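Local coordinates for protein putative alpha KG dependent 2,4-D dioxygenase (Burkholderia xenovorans, PDB 5J92) that binds an Fe(II) ion and probably acts as a 2-oxoglutarate-dependent dioxygenase of the TfdA family, at residues L172-D177 with P200-V206. Sequence-based numbering, arbitrary orientation.
Sequences LSCHYD and PCIHELV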
loop_
_atom_site.group_PDB
_atom_site.type_symbol
_atom_site.label_atom_id
_atom_site.label_comp_id
_atom_site.label_asym_id
_atom_site.label_seq_id
_atom_site.Cartn_x
_atom_site.Cartn_y
_atom_site.Cartn_z
ATOM N N LEU A 172 9.455 19.096 -7.445
ATOM C CA LEU A 172 8.711 18.265 -8.372
ATOM C C LEU A 172 7.243 18.677 -8.416
ATOM O O LEU A 172 6.691 19.239 -7.464
ATOM C CB LEU A 172 8.809 16.792 -7.972
ATOM C CG LEU A 172 10.168 16.092 -7.998
ATOM C CD1 LEU A 172 9.953 14.640 -7.659
ATOM C CD2 LEU A 172 10.853 16.247 -9.364
ATOM N N SER A 173 6.606 18.368 -9.543
ATOM C CA SER A 173 5.166 18.463 -9.687
ATOM C C SER A 173 4.647 17.112 -10.159
ATOM O O SER A 173 5.374 16.324 -10.775
ATOM C CB SER A 173 4.752 19.574 -10.668
ATOM O OG SER A 173 5.070 20.843 -10.129
ATOM N N CYS A 174 3.380 16.852 -9.861
ATOM C CA CYS A 174 2.759 15.573 -10.170
ATOM C C CYS A 174 1.504 15.773 -10.994
ATOM O O CYS A 174 0.882 16.835 -10.961
ATOM C CB CYS A 174 2.380 14.812 -8.907
ATOM S SG CYS A 174 3.771 14.240 -7.955
ATOM N N HIS A 175 1.133 14.709 -11.714
ATOM C CA HIS A 175 -0.128 14.632 -12.442
ATOM C C HIS A 175 -1.211 14.082 -11.519
ATOM O O HIS A 175 -0.985 13.076 -10.844
ATOM C CB HIS A 175 0.009 13.720 -13.662
ATOM C CG HIS A 175 0.992 14.196 -14.694
ATOM N ND1 HIS A 175 0.686 15.182 -15.605
ATOM C CD2 HIS A 175 2.244 13.774 -15.007
ATOM C CE1 HIS A 175 1.710 15.360 -16.425
ATOM N NE2 HIS A 175 2.671 14.524 -16.079
ATOM N N TYR A 176 -2.380 14.732 -11.497
ATOM C CA TYR A 176 -3.529 14.287 -10.706
ATOM C C TYR A 176 -4.691 14.038 -11.663
ATOM O O TYR A 176 -4.989 14.893 -12.505
ATOM C CB TYR A 176 -3.900 15.319 -9.627
ATOM C CG TYR A 176 -2.799 15.569 -8.596
ATOM C CD1 TYR A 176 -1.666 16.319 -8.927
ATOM C CD2 TYR A 176 -2.899 15.074 -7.291
ATOM C CE1 TYR A 176 -0.657 16.550 -7.999
ATOM C CE2 TYR A 176 -1.886 15.311 -6.343
ATOM C CZ TYR A 176 -0.778 16.039 -6.701
ATOM O OH TYR A 176 0.233 16.261 -5.790
ATOM N N ASP A 177 -5.335 12.865 -11.541
ATOM C CA ASP A 177 -6.169 12.312 -12.617
ATOM C C ASP A 177 -7.260 11.431 -12.000
ATOM O O ASP A 177 -7.008 10.261 -11.702
ATOM C CB ASP A 177 -5.277 11.524 -13.571
ATOM C CG ASP A 177 -6.000 10.998 -14.794
ATOM O OD1 ASP A 177 -7.247 11.043 -14.868
ATOM O OD2 ASP A 177 -5.277 10.514 -15.693
ATOM N N PRO A 200 -7.306 15.824 -16.332
ATOM C CA PRO A 200 -6.200 15.794 -15.365
ATOM C C PRO A 200 -5.539 17.154 -15.213
ATOM O O PRO A 200 -5.541 17.979 -16.131
ATOM C CB PRO A 200 -5.230 14.763 -15.960
ATOM C CG PRO A 200 -6.097 13.907 -16.844
ATOM C CD PRO A 200 -7.167 14.794 -17.375
ATOM N N CYS A 201 -4.983 17.391 -14.024
ATOM C CA CYS A 201 -4.299 18.646 -13.748
ATOM C C CYS A 201 -2.955 18.347 -13.098
ATOM O O CYS A 201 -2.557 17.187 -12.942
ATOM C CB CYS A 201 -5.155 19.564 -12.870
ATOM S SG CYS A 201 -5.547 18.880 -11.249
ATOM N N ILE A 202 -2.247 19.416 -12.726
ATOM C CA ILE A 202 -0.913 19.322 -12.155
ATOM C C ILE A 202 -0.836 20.178 -10.894
ATOM O O ILE A 202 -1.371 21.291 -10.854
ATOM C CB ILE A 202 0.151 19.732 -13.199
ATOM C CG1 ILE A 202 0.240 18.640 -14.271
ATOM C CG2 ILE A 202 1.495 20.019 -12.559
ATOM C CD1 ILE A 202 1.067 19.027 -15.468
ATOM N N HIS A 203 -0.189 19.649 -9.860
ATOM C CA HIS A 203 0.088 20.384 -8.632
ATOM C C HIS A 203 1.520 20.105 -8.191
ATOM O O HIS A 203 2.060 19.027 -8.448
ATOM C CB HIS A 203 -0.856 19.984 -7.479
ATOM C CG HIS A 203 -2.308 20.223 -7.758
ATOM N ND1 HIS A 203 -2.837 21.483 -7.932
ATOM C CD2 HIS A 203 -3.346 19.361 -7.858
ATOM C CE1 HIS A 203 -4.136 21.385 -8.162
ATOM N NE2 HIS A 203 -4.471 20.110 -8.117
ATOM N N GLU A 204 2.112 21.076 -7.493
ATOM C CA GLU A 204 3.440 20.896 -6.923
ATOM C C GLU A 204 3.408 19.864 -5.802
ATOM O O GLU A 204 2.478 19.833 -4.992
ATOM C CB GLU A 204 3.963 22.227 -6.384
ATOM C CG GLU A 204 4.287 23.243 -7.478
ATOM C CD GLU A 204 4.743 24.575 -6.921
ATOM O OE1 GLU A 204 4.808 24.710 -5.675
ATOM O OE2 GLU A 204 5.020 25.494 -7.727
ATOM N N LEU A 205 4.464 19.056 -5.721
ATOM C CA LEU A 205 4.507 17.972 -4.752
ATOM C C LEU A 205 4.827 18.466 -3.344
ATOM O O LEU A 205 4.297 17.920 -2.373
ATOM C CB LEU A 205 5.532 16.914 -5.189
ATOM C CG LEU A 205 5.690 15.667 -4.292
ATOM C CD1 LEU A 205 4.378 14.861 -4.164
ATOM C CD2 LEU A 205 6.813 14.801 -4.790
ATOM N N VAL A 206 5.660 19.492 -3.198
ATOM C CA VAL A 206 6.017 20.004 -1.877
ATOM C C VAL A 206 5.236 21.292 -1.649
ATOM O O VAL A 206 5.466 22.301 -2.327
ATOM C CB VAL A 206 7.530 20.225 -1.730
ATOM C CG1 VAL A 206 7.842 20.822 -0.360
ATOM C CG2 VAL A 206 8.267 18.908 -1.921
HETATM O O HOH W 1 7.567 20.503 -5.275
HETATM O O HOH W 2 -2.071 16.056 -15.836
#
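Tyr176 loses more surface to this contact than any other residue, followed by Leu205. Tyr176 lies on strand 173-176, which pairs antiparallel with 201-204; Leu205 follows directly after 201-204. Tyr176 and Cys201 form a hydrogen-bonded pair: Tyr176 N to Cys201 O and Cys201 N to Tyr176 O are both 2.9 Å. Cys174 and His203 form the next one, with Cys174 N to His203 O at 2.9 Å and His203 N to Cys174 O at 3.2 Å. The non-hydrogen-bonded pair His175-Ile202 lies between them, its side chains on the other face.

The Tyr176 ring lies on the face of Cys174, Cys201 and His203. His203 points its edge at the tyrosine face. The ring centroids are 5.0 Å apart and the planes meet at 65°, a T-shaped stack. Both polar ends are hydrogen-bonded outside the pair, Tyr176 OH to Tyr218 O and His203 NE2 to Leu128 O.

Past Glu204, Leu205 N donates to Leu172 O at 2.8 Å. Water 1 accepts from Val206 N and donates to the same oxygen. The CA-to-CB bond of Leu205 points toward 172-177, and its CD1 lies 3.9 Å from Cys174 SG.

The pair is structural packing beside what is probably the double-stranded beta-helix core, as in TauD/TfdA enzymes, that carries the iron site. Strand 173-176 is an inner strand of a four-stranded antiparallel sheet, between 201-208 and 223-226; strand 215-217 flanks 201-208. Helix 231-245 packs on Leu172, Cys174 and Leu205, while helix 163-169 touches Leu205 and Val206. Asp177 N-caps helix 178-184, its OD1 accepting from Ala180 N.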